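Local coordinates for arginase (Thermus thermophilus, PDB 2EF5), which probably hydrolyses L-arginine to L-ornithine and urea, using two manganese ions in each subunit, at residues E67-A72 against D95-M100; E202-L207 against A250-V255. All coordinates share one frame; numbering follows the deposited sequence.

Contact 1 and contact 2 lie on opposite sides of the chain's centre, about 27 Å apart between centres, and share no helix or strand. All three touching residues of contact 1 are buried. There E67-A72 and D95-M100 meet through apolar carbon atoms alone, and the second segment also carries a manganese ligand. Contact 2 lies nearer the surface and away from the annotated sites. There E202-L207 and A250-V255 meet at the C-terminal ends of two helices, and an arginine bonds to backbone carbonyls. Contact 1 thus lies toward the C-terminal, metal-binding end of the parallel sheet, and contact 2 where two helices end and lead back into its strands.

Contact 1 (E67-A72 against D95-M100); sequences EEIRAA and DHSLSM. With MN (manganese (II) ion), chain H.
I69 on helix 66-81 packs over the turn that leads from strand 87-93 into helix 99-107 and meets S97 and M100. This is the alpha/beta fold of the arginase family, in which the C-terminal ends of the parallel strands and the loops after them carry the manganese ligands. One branch of I69 does the touching. With chi1 at -68°, its CG2 methyl stands anti to the backbone N and its CG1 arm lies beside that N. I69 CG2 meets M100 CE at 3.6 Å, methyl to methyl. The two side chains cross at about a right angle. M100 is extended at chi2 and then bends at chi3 (-69°), and this bend is part of what brings CE to I69. The same I69 CG2 rests against S97 CB at 4.0 Å. No hydrogen bond joins the two segments. V134 also packs on I69, and M100 reaches P138 and V141 of helix 138-142 and F154 of helix 148-154.

R70, next to I69, points away from the turn and forms a salt bridge to E152. In the turn itself, L98 N bonds to D95 O and S99 N to H96 O. H96 carries its ring to the side of the turn remote from I69. The ring binds one manganese ion together with D118, D122 and D217. At the other ring nitrogen, H96 NE2 hydrogen-bonds to S215 OG, a second-shell contact that is likely to fix the ring's rotation. S99 OG lies in the ring plane at its edge and is itself hydrogen-bonded to S215 and D259. The metal bond runs from H96 ND1 to manganese at 2.2 Å.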
loop_
_atom_site.group_PDB
_atom_site.type_symbol
_atom_site.label_atom_id
_atom_site.label_comp_id
_atom_site.label_asym_id
_atom_site.label_seq_id
_atom_site.Cartn_x
_atom_site.Cartn_y
_atom_site.Cartn_z
ATOM N N GLU A 67 -22.560 28.283 -28.857
ATOM C CA GLU A 67 -23.609 29.296 -28.748
ATOM C C GLU A 67 -25.019 28.742 -28.957
ATOM O O GLU A 67 -25.961 29.189 -28.307
ATOM C CB GLU A 67 -23.363 30.441 -29.739
ATOM C CG GLU A 67 -22.192 31.350 -29.390
ATOM C CD GLU A 67 -22.317 31.974 -28.005
ATOM O OE1 GLU A 67 -23.427 32.404 -27.638
ATOM O OE2 GLU A 67 -21.301 32.049 -27.286
ATOM N N GLU A 68 -25.170 27.782 -29.865
ATOM C CA GLU A 68 -26.485 27.194 -30.110
ATOM C C GLU A 68 -26.908 26.378 -28.892
ATOM O O GLU A 68 -28.075 26.380 -28.495
ATOM C CB GLU A 68 -26.460 26.304 -31.357
ATOM C CG GLU A 68 -26.268 27.070 -32.660
ATOM C CD GLU A 68 -24.812 27.237 -33.048
ATOM O OE1 GLU A 68 -23.988 27.620 -32.189
ATOM O OE2 GLU A 68 -24.494 26.990 -34.228
ATOM N N ILE A 69 -25.947 25.679 -28.299
ATOM C CA ILE A 69 -26.213 24.879 -27.115
ATOM C C ILE A 69 -26.581 25.810 -25.964
ATOM O O ILE A 69 -27.554 25.576 -25.248
ATOM C CB ILE A 69 -24.982 24.036 -26.737
ATOM C CG1 ILE A 69 -24.752 22.961 -27.803
ATOM C CG2 ILE A 69 -25.178 23.404 -25.375
ATOM C CD1 ILE A 69 -23.468 22.179 -27.633
ATOM N N ARG A 70 -25.804 26.876 -25.801
ATOM C CA ARG A 70 -26.056 27.855 -24.751
ATOM C C ARG A 70 -27.475 28.428 -24.875
ATOM O O ARG A 70 -28.208 28.516 -23.890
ATOM C CB ARG A 70 -25.026 28.987 -24.846
ATOM C CG ARG A 70 -25.166 30.097 -23.809
ATOM C CD ARG A 70 -24.115 31.180 -24.060
ATOM N NE ARG A 70 -23.989 32.122 -22.951
ATOM C CZ ARG A 70 -24.869 33.074 -22.664
ATOM N NH1 ARG A 70 -25.955 33.228 -23.406
ATOM N NH2 ARG A 70 -24.664 33.875 -21.628
ATOM N N ALA A 71 -27.856 28.805 -26.094
ATOM C CA ALA A 71 -29.177 29.378 -26.341
ATOM C C ALA A 71 -30.300 28.426 -25.930
ATOM O O ALA A 71 -31.214 28.810 -25.200
ATOM C CB ALA A 71 -29.317 29.754 -27.819
ATOM N N ALA A 72 -30.225 27.182 -26.393
ATOM C CA ALA A 72 -31.241 26.186 -26.061
ATOM C C ALA A 72 -31.292 25.906 -24.559
ATOM O O ALA A 72 -32.363 25.915 -23.959
ATOM C CB ALA A 72 -30.979 24.896 -26.826
ATOM N N ASP A 95 -28.644 15.218 -26.238
ATOM C CA ASP A 95 -27.374 15.470 -25.562
ATOM C C ASP A 95 -27.486 15.754 -24.077
ATOM O O ASP A 95 -28.384 16.466 -23.637
ATOM C CB ASP A 95 -26.652 16.671 -26.184
ATOM C CG ASP A 95 -26.390 16.502 -27.657
ATOM O OD1 ASP A 95 -26.063 15.373 -28.073
ATOM O OD2 ASP A 95 -26.493 17.508 -28.393
ATOM N N HIS A 96 -26.529 15.233 -23.317
ATOM C CA HIS A 96 -26.493 15.465 -21.880
ATOM C C HIS A 96 -26.175 16.938 -21.611
ATOM O O HIS A 96 -26.280 17.409 -20.480
ATOM C CB HIS A 96 -25.431 14.581 -21.228
ATOM C CG HIS A 96 -25.761 14.217 -19.811
ATOM N ND1 HIS A 96 -25.202 13.117 -19.185
ATOM C CD2 HIS A 96 -26.624 14.760 -18.939
ATOM C CE1 HIS A 96 -25.731 13.004 -17.981
ATOM N NE2 HIS A 96 -26.594 13.980 -17.798
ATOM N N SER A 97 -25.775 17.654 -22.658
ATOM C CA SER A 97 -25.457 19.078 -22.554
ATOM C C SER A 97 -26.644 19.839 -21.982
ATOM O O SER A 97 -26.470 20.854 -21.320
ATOM C CB SER A 97 -25.123 19.658 -23.930
ATOM O OG SER A 97 -23.980 19.044 -24.495
ATOM N N LEU A 98 -27.852 19.345 -22.248
ATOM C CA LEU A 98 -29.070 19.989 -21.760
ATOM C C LEU A 98 -29.083 20.139 -20.244
ATOM O O LEU A 98 -29.777 21.006 -19.706
ATOM C CB LEU A 98 -30.307 19.201 -22.211
ATOM C CG LEU A 98 -30.514 17.801 -21.619
ATOM C CD1 LEU A 98 -31.079 17.892 -20.206
ATOM C CD2 LEU A 98 -31.482 17.032 -22.505
ATOM N N SER A 99 -28.315 19.302 -19.551
ATOM C CA SER A 99 -28.276 19.369 -18.093
ATOM C C SER A 99 -27.737 20.687 -17.549
ATOM O O SER A 99 -28.018 21.033 -16.403
ATOM C CB SER A 99 -27.470 18.199 -17.519
ATOM O OG SER A 99 -28.187 16.977 -17.673
ATOM N N MET A 100 -26.971 21.421 -18.354
ATOM C CA MET A 100 -26.449 22.700 -17.893
ATOM C C MET A 100 -27.648 23.595 -17.609
ATOM O O MET A 100 -27.658 24.357 -16.646
ATOM C CB MET A 100 -25.559 23.346 -18.960
ATOM C CG MET A 100 -24.285 22.579 -19.268
ATOM S SD MET A 100 -23.219 23.435 -20.461
ATOM C CE MET A 100 -24.181 23.293 -21.944
HETATM MN MN MN H . -23.521 11.902 -19.931
#

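Contact 2 (E202-L207 against A250-V255); sequences EVLKHL and AESGRV
R254 reaches across to two backbone carbonyls at the end of helix 196-206. R254 NH2 donates to L204 O at 2.9 Å. The N-H...O angle is 140°, and the oxygen lies at the guanidinium edge, near its plane. R254 NH1 approaches L207 O at 2.7 Å, but this bond is weak because it is strongly bent. NH1 also bonds to L210 O. The R254 chain is bent at chi3 (-83°), and this turns the guanidinium toward the helix end. The positive charge sits where backbone carbonyls gather, which probably suits the negative end of the helix dipole. With an alanine in place of R254, L204 O and L210 O would probably lose their guanidinium donor, the weak bond to L207 O would go too, and a gap would be likely to open beside L204.

Both helices flank the parallel sheet of the arginase fold. Helix 196-206 leads on to strand 212-217, and helix 239-252 to the neighbouring strand 255-261. The backbone of R254 is hydrogen-bonded to that of L212, and the side chains of L204, L207 and R254 all pack on L212.

The apolar contact lies between L204 and S252. L204 CD2 meets S252 CB at 3.6 Å, and its other methyl, CD1, is slightly farther from the same atom. L204 CD2 also touches R254 NH2 at 3.7 Å.

Within A250-V255, S252 forms an ST turn. Its OG lies between the backbone N and the carbonyl carbon (chi1 76°), accepts from R254 N at 3.1 Å and is hydrogen-bonded to L249 O. G253, between S252 and R254, is the first residue to leave the helical backbone angles, and its phi is positive.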
loop_
_atom_site.group_PDB
_atom_site.type_symbol
_atom_site.label_atom_id
_atom_site.label_comp_id
_atom_site.label_asym_id
_atom_site.label_seq_id
_atom_site.Cartn_x
_atom_site.Cartn_y
_atom_site.Cartn_z
ATOM N N GLU A 202 -24.605 5.793 0.874
ATOM C CA GLU A 202 -23.504 6.746 0.958
ATOM C C GLU A 202 -23.777 8.025 0.169
ATOM O O GLU A 202 -23.363 9.113 0.571
ATOM C CB GLU A 202 -22.207 6.089 0.484
ATOM C CG GLU A 202 -21.590 5.170 1.529
ATOM C CD GLU A 202 -20.288 4.547 1.071
ATOM O OE1 GLU A 202 -19.618 5.137 0.194
ATOM O OE2 GLU A 202 -19.920 3.475 1.597
ATOM N N VAL A 203 -24.468 7.895 -0.956
ATOM C CA VAL A 203 -24.808 9.056 -1.766
ATOM C C VAL A 203 -25.717 9.976 -0.946
ATOM O O VAL A 203 -25.478 11.182 -0.847
ATOM C CB VAL A 203 -25.551 8.636 -3.075
ATOM C CG1 VAL A 203 -26.213 9.835 -3.724
ATOM C CG2 VAL A 203 -24.572 8.002 -4.046
ATOM N N LEU A 204 -26.763 9.404 -0.357
ATOM C CA LEU A 204 -27.702 10.187 0.437
ATOM C C LEU A 204 -27.039 10.854 1.642
ATOM O O LEU A 204 -27.419 11.965 2.028
ATOM C CB LEU A 204 -28.852 9.296 0.911
ATOM C CG LEU A 204 -29.802 8.799 -0.180
ATOM C CD1 LEU A 204 -30.807 7.834 0.424
ATOM C CD2 LEU A 204 -30.505 9.982 -0.824
ATOM N N LYS A 205 -26.062 10.170 2.232
ATOM C CA LYS A 205 -25.349 10.691 3.396
ATOM C C LYS A 205 -24.464 11.850 2.965
ATOM O O LYS A 205 -24.464 12.922 3.583
ATOM C CB LYS A 205 -24.480 9.593 4.021
ATOM C CG LYS A 205 -23.797 9.979 5.330
ATOM C CD LYS A 205 -24.788 10.045 6.489
ATOM C CE LYS A 205 -24.079 10.191 7.835
ATOM N NZ LYS A 205 -25.025 10.054 8.989
ATOM N N HIS A 206 -23.710 11.625 1.893
ATOM C CA HIS A 206 -22.807 12.633 1.356
ATOM C C HIS A 206 -23.557 13.907 0.978
ATOM O O HIS A 206 -23.001 15.003 1.051
ATOM C CB HIS A 206 -22.092 12.086 0.125
ATOM C CG HIS A 206 -20.991 12.966 -0.379
ATOM N ND1 HIS A 206 -19.809 13.144 0.304
ATOM C CD2 HIS A 206 -20.902 13.732 -1.495
ATOM C CE1 HIS A 206 -19.037 13.985 -0.366
ATOM N NE2 HIS A 206 -19.680 14.353 -1.460
ATOM N N LEU A 207 -24.819 13.757 0.583
ATOM C CA LEU A 207 -25.638 14.895 0.176
ATOM C C LEU A 207 -26.793 15.119 1.146
ATOM O O LEU A 207 -27.837 15.659 0.772
ATOM C CB LEU A 207 -26.201 14.653 -1.231
ATOM C CG LEU A 207 -25.208 14.305 -2.343
ATOM C CD1 LEU A 207 -25.957 14.028 -3.645
ATOM C CD2 LEU A 207 -24.236 15.459 -2.531
ATOM N N ALA A 250 -35.548 7.346 -4.071
ATOM C CA ALA A 250 -36.949 7.714 -3.916
ATOM C C ALA A 250 -37.354 7.720 -2.441
ATOM O O ALA A 250 -38.040 8.639 -1.991
ATOM C CB ALA A 250 -37.836 6.747 -4.696
ATOM N N GLU A 251 -36.925 6.698 -1.698
ATOM C CA GLU A 251 -37.251 6.574 -0.270
ATOM C C GLU A 251 -36.833 7.794 0.547
ATOM O O GLU A 251 -37.489 8.143 1.527
ATOM C CB GLU A 251 -36.583 5.333 0.347
ATOM C CG GLU A 251 -37.110 3.983 -0.135
ATOM C CD GLU A 251 -36.437 2.796 0.564
ATOM O OE1 GLU A 251 -35.294 2.943 1.057
ATOM O OE2 GLU A 251 -37.048 1.706 0.607
ATOM N N SER A 252 -35.735 8.436 0.153
ATOM C CA SER A 252 -35.235 9.608 0.870
ATOM C C SER A 252 -36.263 10.727 0.848
ATOM O O SER A 252 -36.301 11.556 1.751
ATOM C CB SER A 252 -33.947 10.125 0.232
ATOM O OG SER A 252 -34.246 10.829 -0.964
ATOM N N GLY A 253 -37.085 10.752 -0.196
ATOM C CA GLY A 253 -38.104 11.781 -0.314
ATOM C C GLY A 253 -37.522 13.141 -0.659
ATOM O O GLY A 253 -38.234 14.147 -0.649
ATOM N N ARG A 254 -36.232 13.171 -0.982
ATOM C CA ARG A 254 -35.552 14.415 -1.313
ATOM C C ARG A 254 -35.316 14.687 -2.799
ATOM O O ARG A 254 -34.807 15.755 -3.151
ATOM C CB ARG A 254 -34.212 14.481 -0.579
ATOM C CG ARG A 254 -34.333 14.689 0.927
ATOM C CD ARG A 254 -32.982 15.024 1.536
ATOM N NE ARG A 254 -32.141 13.858 1.819
ATOM C CZ ARG A 254 -30.896 13.709 1.376
ATOM N NH1 ARG A 254 -30.343 14.642 0.613
ATOM N NH2 ARG A 254 -30.185 12.645 1.722
ATOM N N VAL A 255 -35.671 13.747 -3.672
ATOM C CA VAL A 255 -35.470 13.959 -5.106
ATOM C C VAL A 255 -36.482 14.987 -5.617
ATOM O O VAL A 255 -37.687 14.839 -5.410
ATOM C CB VAL A 255 -35.609 12.632 -5.901
ATOM C CG1 VAL A 255 -35.461 12.897 -7.398
ATOM C CG2 VAL A 255 -34.543 11.646 -5.446
#